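Local atomic coordinates of putative rRNA methyltransferase (Sorangium cellulosum, PDB entry 4RWZ), a protein that probably methylates an adenine of 16S ribosomal RNA, a modification that confers resistance to aminoglycoside antibiotics. Residues Tyr171-Val184 with Thr206-Gly216. Sequence-based numbering, arbitrary orientation.
Sequences YRAAGFEIRTSEIV and TRLLTAEAIGG
R179 has its chain bent at chi2 while E212 runs out extended with CG opposite its backbone N (chi1 179°), and the two meet in a salt bridge. NE and NH2 of R179 both reach the same oxygen, E212 OE1, NH2 at 3.0 Å and NE at a longer 3.3 Å. Both bonds are bent, and the guanidinium and carboxylate planes lie 40° apart. CG of E177 sits over the centre of one guanidinium face. T210 holds OG1 between its backbone N and carbonyl carbon (chi1 70°), which brings the hydroxyl oxygen to T180 N at 3.1 Å; T210 O takes the almost straight bond from R179 N at 2.8 Å. R179 and T180 thus share T210 as a classic beta bulge in the antiparallel pair 176-183 and 207-213. The two strands form the C-terminal antiparallel pair of the Rossmann-like methyltransferase fold, strand order 3-2-1-4-5-7-6, joined through the unmodelled residues 185-205, with 207-213 inserted between 133-139 and the edge strand 176-183. On the sheet face turned to helix 160-172, A211 CB packs 3.9 Å from F176 CB, and one L209 methyl, CD1, meets I178 CG2 while the other, CD2, lies 3.6 Å from Y171 OH. That hydroxyl is hydrogen-bonded to L114 O. Near V184 and T206, I183 CD1 lies over one face of the R207 guanidinium, 3.3 Å from NH2. Where G175 meets I214, G175, closing helix 160-172 in a Schellman motif, accepts I214 N through its carbonyl oxygen, which also receives R126 NE.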
ATOM      1  N   TYR A 171       6.927  -0.073 -15.806  1.00 23.36           N
ATOM      2  CA  TYR A 171       7.120   0.564 -14.504  1.00 22.37           C
ATOM      3  C   TYR A 171       7.820   1.924 -14.693  1.00 22.44           C
ATOM      4  O   TYR A 171       7.417   2.918 -14.079  1.00 21.40           O
ATOM      5  CB  TYR A 171       7.919  -0.356 -13.537  1.00 23.00           C
ATOM      6  CG  TYR A 171       7.017  -1.306 -12.773  1.00 22.40           C
ATOM      7  CD1 TYR A 171       6.316  -2.315 -13.427  1.00 22.74           C
ATOM      8  CD2 TYR A 171       6.853  -1.191 -11.379  1.00 21.64           C
ATOM      9  CE1 TYR A 171       5.465  -3.187 -12.736  1.00 22.27           C
ATOM     10  CE2 TYR A 171       6.035  -2.056 -10.675  1.00 21.90           C
ATOM     11  CZ  TYR A 171       5.335  -3.052 -11.365  1.00 22.91           C
ATOM     12  OH  TYR A 171       4.496  -3.904 -10.664  1.00 23.93           O
ATOM     13  N   ARG A 172       8.837   1.974 -15.569  1.00 23.82           N
ATOM     14  CA  ARG A 172       9.504   3.240 -15.831  1.00 24.07           C
ATOM     15  C   ARG A 172       8.486   4.256 -16.384  1.00 23.54           C
ATOM     16  O   ARG A 172       8.573   5.460 -16.087  1.00 23.63           O
ATOM     17  CB  ARG A 172      10.660   3.077 -16.855  1.00 25.85           C
ATOM     18  CG  ARG A 172      11.891   2.680 -16.206  1.00 30.30           C
ATOM     19  CD  ARG A 172      13.096   2.813 -17.202  1.00 38.29           C
ATOM     20  NE  ARG A 172      14.314   2.363 -16.564  1.00 46.95           N
ATOM     21  CZ  ARG A 172      15.210   1.582 -17.161  1.00 57.83           C
ATOM     22  NH1 ARG A 172      15.009   1.182 -18.414  1.00 62.55           N
ATOM     23  NH2 ARG A 172      16.311   1.218 -16.511  1.00 57.78           N
ATOM     24  N   ALA A 173       7.578   3.775 -17.237  1.00 23.27           N
ATOM     25  CA  ALA A 173       6.580   4.659 -17.845  1.00 23.00           C
ATOM     26  C   ALA A 173       5.627   5.210 -16.776  1.00 21.68           C
ATOM     27  O   ALA A 173       4.832   6.099 -17.086  1.00 21.30           O
ATOM     28  CB  ALA A 173       5.788   3.945 -18.954  1.00 24.25           C
ATOM     29  N   ALA A 174       5.599   4.594 -15.584  1.00 22.64           N
ATOM     30  CA  ALA A 174       4.787   5.114 -14.452  1.00 21.44           C
ATOM     31  C   ALA A 174       5.599   5.841 -13.382  1.00 21.08           C
ATOM     32  O   ALA A 174       5.067   6.154 -12.320  1.00 23.25           O
ATOM     33  CB  ALA A 174       3.924   3.958 -13.773  1.00 19.56           C
ATOM     34  N   GLY A 175       6.916   5.997 -13.571  1.00 20.29           N
ATOM     35  CA  GLY A 175       7.728   6.664 -12.566  1.00 21.53           C
ATOM     36  C   GLY A 175       8.432   5.764 -11.543  1.00 22.36           C
ATOM     37  O   GLY A 175       8.878   6.243 -10.483  1.00 23.93           O
ATOM     38  N   PHE A 176       8.589   4.477 -11.871  1.00 22.70           N
ATOM     39  CA  PHE A 176       9.249   3.505 -10.981  1.00 24.76           C
ATOM     40  C   PHE A 176      10.383   2.811 -11.691  1.00 24.78           C
ATOM     41  O   PHE A 176      10.247   2.463 -12.867  1.00 24.80           O
ATOM     42  CB  PHE A 176       8.257   2.380 -10.576  1.00 21.64           C
ATOM     43  CG  PHE A 176       7.289   2.750  -9.464  1.00 20.22           C
ATOM     44  CD1 PHE A 176       7.752   2.991  -8.178  1.00 25.88           C
ATOM     45  CD2 PHE A 176       5.901   2.796  -9.713  1.00 20.13           C
ATOM     46  CE1 PHE A 176       6.865   3.292  -7.148  1.00 26.89           C
ATOM     47  CE2 PHE A 176       4.992   3.054  -8.666  1.00 21.39           C
ATOM     48  CZ  PHE A 176       5.491   3.321  -7.392  1.00 24.23           C
ATOM     49  N   GLU A 177      11.455   2.540 -10.960  1.00 24.06           N
ATOM     50  CA  GLU A 177      12.541   1.709 -11.472  1.00 28.08           C
ATOM     51  C   GLU A 177      12.572   0.397 -10.703  1.00 26.08           C
ATOM     52  O   GLU A 177      12.837   0.393  -9.506  1.00 26.18           O
ATOM     53  CB  GLU A 177      13.868   2.457 -11.321  1.00 26.65           C
ATOM     54  CG  GLU A 177      15.046   1.710 -11.896  1.00 30.72           C
ATOM     55  CD  GLU A 177      15.027   1.623 -13.424  1.00 40.63           C
ATOM     56  OE1 GLU A 177      14.558   2.574 -14.096  1.00 41.75           O
ATOM     57  OE2 GLU A 177      15.555   0.625 -13.965  1.00 45.76           O
ATOM     58  N   ILE A 178      12.272  -0.717 -11.366  1.00 26.53           N
ATOM     59  CA  ILE A 178      12.295  -2.019 -10.670  1.00 27.18           C
ATOM     60  C   ILE A 178      13.695  -2.326 -10.128  1.00 28.80           C
ATOM     61  O   ILE A 178      14.684  -2.164 -10.830  1.00 31.57           O
ATOM     62  CB  ILE A 178      11.843  -3.174 -11.601  1.00 28.77           C
ATOM     63  CG1 ILE A 178      10.351  -2.980 -11.945  1.00 31.63           C
ATOM     64  CG2 ILE A 178      12.054  -4.523 -10.930  1.00 29.76           C
ATOM     65  CD1 ILE A 178       9.714  -4.104 -12.771  1.00 33.05           C
ATOM     66  N   ARG A 179      13.751  -2.770  -8.890  1.00 29.01           N
ATOM     67  CA  ARG A 179      15.029  -3.075  -8.233  1.00 30.67           C
ATOM     68  C   ARG A 179      15.214  -4.548  -8.042  1.00 36.56           C
ATOM     69  O   ARG A 179      16.149  -5.133  -8.543  1.00 46.82           O
ATOM     70  CB  ARG A 179      15.118  -2.346  -6.898  1.00 33.11           C
ATOM     71  CG  ARG A 179      15.199  -0.839  -7.105  1.00 37.21           C
ATOM     72  CD  ARG A 179      16.450  -0.473  -7.941  1.00 44.32           C
ATOM     73  NE  ARG A 179      16.591   0.974  -8.131  1.00 47.72           N
ATOM     74  CZ  ARG A 179      17.443   1.538  -8.983  1.00 52.35           C
ATOM     75  NH1 ARG A 179      18.217   0.783  -9.749  1.00 50.84           N
ATOM     76  NH2 ARG A 179      17.496   2.857  -9.093  1.00 55.53           N
ATOM     77  N   THR A 180      14.328  -5.158  -7.296  1.00 33.31           N
ATOM     78  CA  THR A 180      14.461  -6.554  -6.948  1.00 38.53           C
ATOM     79  C   THR A 180      13.292  -7.337  -7.520  1.00 38.29           C
ATOM     80  O   THR A 180      12.153  -6.878  -7.459  1.00 32.28           O
ATOM     81  CB  THR A 180      14.437  -6.676  -5.402  1.00 47.84           C
ATOM     82  OG1 THR A 180      15.628  -6.077  -4.880  1.00 50.84           O
ATOM     83  CG2 THR A 180      14.309  -8.121  -4.938  1.00 51.59           C
ATOM     84  N   SER A 181      13.576  -8.512  -8.071  1.00 35.18           N
ATOM     85  CA  SER A 181      12.510  -9.450  -8.434  1.00 36.90           C
ATOM     86  C   SER A 181      13.027 -10.855  -8.049  1.00 42.54           C
ATOM     87  O   SER A 181      13.919 -11.380  -8.699  1.00 43.25           O
ATOM     88  CB  SER A 181      12.206  -9.342  -9.926  1.00 42.43           C
ATOM     89  OG  SER A 181      11.178 -10.225 -10.343  1.00 43.17           O
ATOM     90  N   GLU A 182      12.490 -11.450  -6.989  1.00 39.93           N
ATOM     91  CA  GLU A 182      13.004 -12.738  -6.509  1.00 49.78           C
ATOM     92  C   GLU A 182      11.927 -13.644  -5.962  1.00 46.47           C
ATOM     93  O   GLU A 182      10.918 -13.161  -5.473  1.00 44.03           O
ATOM     94  CB  GLU A 182      14.070 -12.547  -5.434  1.00 54.26           C
ATOM     95  CG  GLU A 182      15.185 -11.625  -5.844  1.00 65.89           C
ATOM     96  CD  GLU A 182      16.160 -11.335  -4.721  1.00 73.01           C
ATOM     97  OE1 GLU A 182      15.819 -11.621  -3.545  1.00 74.29           O
ATOM     98  OE2 GLU A 182      17.266 -10.816  -5.022  1.00 78.16           O
ATOM     99  N   ILE A 183      12.143 -14.951  -6.032  1.00 41.43           N
ATOM    100  CA  ILE A 183      11.289 -15.898  -5.319  1.00 45.90           C
ATOM    101  C   ILE A 183      11.667 -15.893  -3.836  1.00 45.20           C
ATOM    102  O   ILE A 183      12.843 -15.970  -3.514  1.00 45.92           O
ATOM    103  CB  ILE A 183      11.504 -17.320  -5.858  1.00 48.97           C
ATOM    104  CG1 ILE A 183      11.300 -17.325  -7.375  1.00 51.82           C
ATOM    105  CG2 ILE A 183      10.575 -18.319  -5.156  1.00 43.32           C
ATOM    106  CD1 ILE A 183       9.877 -17.303  -7.786  1.00 55.74           C
ATOM    107  N   VAL A 184      10.685 -15.802  -2.946  1.00 43.05           N
ATOM    108  CA  VAL A 184      10.918 -15.793  -1.492  1.00 42.86           C
ATOM    109  C   VAL A 184      11.169 -17.219  -0.995  1.00 46.78           C
ATOM    110  O   VAL A 184      10.236 -18.016  -0.828  1.00 44.57           O
ATOM    111  CB  VAL A 184       9.695 -15.224  -0.726  1.00 53.54           C
ATOM    112  CG1 VAL A 184       9.880 -15.361   0.804  1.00 56.13           C
ATOM    113  CG2 VAL A 184       9.449 -13.781  -1.105  1.00 47.21           C
ATOM    114  N   THR A 206       5.920 -17.534  -3.624  1.00 30.64           N
ATOM    115  CA  THR A 206       5.679 -16.092  -3.374  1.00 31.10           C
ATOM    116  C   THR A 206       6.812 -15.311  -4.030  1.00 32.49           C
ATOM    117  O   THR A 206       7.971 -15.723  -3.983  1.00 34.59           O
ATOM    118  CB  THR A 206       5.553 -15.789  -1.853  1.00 34.74           C
ATOM    119  OG1 THR A 206       4.330 -16.355  -1.374  1.00 36.95           O
ATOM    120  CG2 THR A 206       5.473 -14.291  -1.581  1.00 30.41           C
ATOM    121  N   ARG A 207       6.478 -14.227  -4.718  1.00 29.60           N
ATOM    122  CA  ARG A 207       7.491 -13.433  -5.400  1.00 30.93           C
ATOM    123  C   ARG A 207       7.602 -12.080  -4.698  1.00 31.13           C
ATOM    124  O   ARG A 207       6.600 -11.503  -4.255  1.00 27.67           O
ATOM    125  CB  ARG A 207       7.137 -13.257  -6.888  1.00 35.43           C
ATOM    126  CG  ARG A 207       7.774 -12.021  -7.599  1.00 58.87           C
ATOM    127  CD  ARG A 207       8.867 -12.315  -8.672  1.00 47.60           C
ATOM    128  NE  ARG A 207       8.747 -13.618  -9.346  1.00 45.92           N
ATOM    129  CZ  ARG A 207       9.766 -14.268  -9.917  1.00 43.12           C
ATOM    130  NH1 ARG A 207      10.977 -13.723  -9.930  1.00 42.57           N
ATOM    131  NH2 ARG A 207       9.581 -15.452 -10.496  1.00 38.91           N
ATOM    132  N   LEU A 208       8.824 -11.588  -4.583  1.00 27.01           N
ATOM    133  CA  LEU A 208       9.068 -10.244  -4.056  1.00 26.28           C
ATOM    134  C   LEU A 208       9.440  -9.337  -5.202  1.00 30.45           C
ATOM    135  O   LEU A 208      10.319  -9.664  -5.994  1.00 30.93           O
ATOM    136  CB  LEU A 208      10.218 -10.298  -3.060  1.00 34.35           C
ATOM    137  CG  LEU A 208      10.826  -8.963  -2.646  1.00 33.42           C
ATOM    138  CD1 LEU A 208       9.863  -8.120  -1.806  1.00 28.88           C
ATOM    139  CD2 LEU A 208      12.178  -9.238  -1.880  1.00 35.03           C
ATOM    140  N   LEU A 209       8.711  -8.236  -5.367  1.00 24.35           N
ATOM    141  CA  LEU A 209       9.031  -7.324  -6.446  1.00 25.48           C
ATOM    142  C   LEU A 209       9.168  -5.964  -5.795  1.00 25.47           C
ATOM    143  O   LEU A 209       8.284  -5.572  -5.048  1.00 24.19           O
ATOM    144  CB  LEU A 209       7.881  -7.302  -7.465  1.00 24.68           C
ATOM    145  CG  LEU A 209       7.985  -6.367  -8.671  1.00 29.94           C
ATOM    146  CD1 LEU A 209       9.154  -6.820  -9.529  1.00 29.44           C
ATOM    147  CD2 LEU A 209       6.652  -6.452  -9.440  1.00 26.92           C
ATOM    148  N   THR A 210      10.251  -5.243  -6.036  1.00 21.67           N
ATOM    149  CA  THR A 210      10.378  -3.930  -5.402  1.00 21.92           C
ATOM    150  C   THR A 210      10.762  -2.934  -6.486  1.00 20.86           C
ATOM    151  O   THR A 210      11.309  -3.297  -7.522  1.00 26.13           O
ATOM    152  CB  THR A 210      11.464  -3.861  -4.263  1.00 26.80           C
ATOM    153  OG1 THR A 210      12.768  -3.949  -4.845  1.00 31.57           O
ATOM    154  CG2 THR A 210      11.260  -4.961  -3.199  1.00 26.37           C
ATOM    155  N   ALA A 211      10.402  -1.672  -6.296  1.00 21.82           N
ATOM    156  CA  ALA A 211      10.816  -0.668  -7.248  1.00 21.14           C
ATOM    157  C   ALA A 211      11.005   0.664  -6.550  1.00 26.80           C
ATOM    158  O   ALA A 211      10.406   0.923  -5.495  1.00 30.33           O
ATOM    159  CB  ALA A 211       9.763  -0.534  -8.388  1.00 21.35           C
ATOM    160  N   GLU A 212      11.833   1.503  -7.129  1.00 21.51           N
ATOM    161  CA  GLU A 212      12.131   2.802  -6.525  1.00 22.32           C
ATOM    162  C   GLU A 212      11.380   3.909  -7.258  1.00 23.83           C
ATOM    163  O   GLU A 212      11.384   3.937  -8.485  1.00 22.27           O
ATOM    164  CB  GLU A 212      13.648   3.080  -6.611  1.00 23.14           C
ATOM    165  CG  GLU A 212      14.057   4.448  -6.029  1.00 27.78           C
ATOM    166  CD  GLU A 212      15.572   4.707  -6.151  1.00 38.01           C
ATOM    167  OE1 GLU A 212      16.312   3.763  -6.447  1.00 39.66           O
ATOM    168  OE2 GLU A 212      16.010   5.857  -5.990  1.00 40.24           O
ATOM    169  N   ALA A 213      10.785   4.836  -6.514  1.00 22.55           N
ATOM    170  CA  ALA A 213      10.106   5.954  -7.168  1.00 22.02           C
ATOM    171  C   ALA A 213      11.180   6.862  -7.728  1.00 29.45           C
ATOM    172  O   ALA A 213      12.055   7.337  -6.987  1.00 28.96           O
ATOM    173  CB  ALA A 213       9.238   6.704  -6.172  1.00 20.52           C
ATOM    174  N   ILE A 214      11.130   7.087  -9.035  1.00 21.95           N
ATOM    175  CA  ILE A 214      12.115   7.955  -9.662  1.00 24.52           C
ATOM    176  C   ILE A 214      11.593   9.257 -10.242  1.00 29.90           C
ATOM    177  O   ILE A 214      10.388   9.537 -10.307  1.00 26.62           O
ATOM    178  CB  ILE A 214      12.903   7.188 -10.778  1.00 33.35           C
ATOM    179  CG1 ILE A 214      11.924   6.617 -11.785  1.00 35.18           C
ATOM    180  CG2 ILE A 214      13.823   6.106 -10.147  1.00 41.88           C
ATOM    181  CD1 ILE A 214      12.557   5.891 -12.984  1.00 38.19           C
ATOM    182  N   GLY A 215      12.556  10.049 -10.707  1.00 43.55           N
ATOM    183  CA  GLY A 215      12.315  11.260 -11.461  1.00 46.29           C
ATOM    184  C   GLY A 215      12.695  12.559 -10.773  1.00 46.18           C
ATOM    185  O   GLY A 215      12.368  12.746  -9.610  1.00 52.90           O
ATOM    186  N   GLY A 216      13.336  13.457 -11.522  1.00 47.98           N
ATOM    187  CA  GLY A 216      13.548  14.842 -11.122  1.00 41.06           C
ATOM    188  C   GLY A 216      14.999  15.055 -10.749  1.00 41.90           C
ATOM    189  O   GLY A 216      15.757  14.098 -10.878  1.00 51.58           O
TER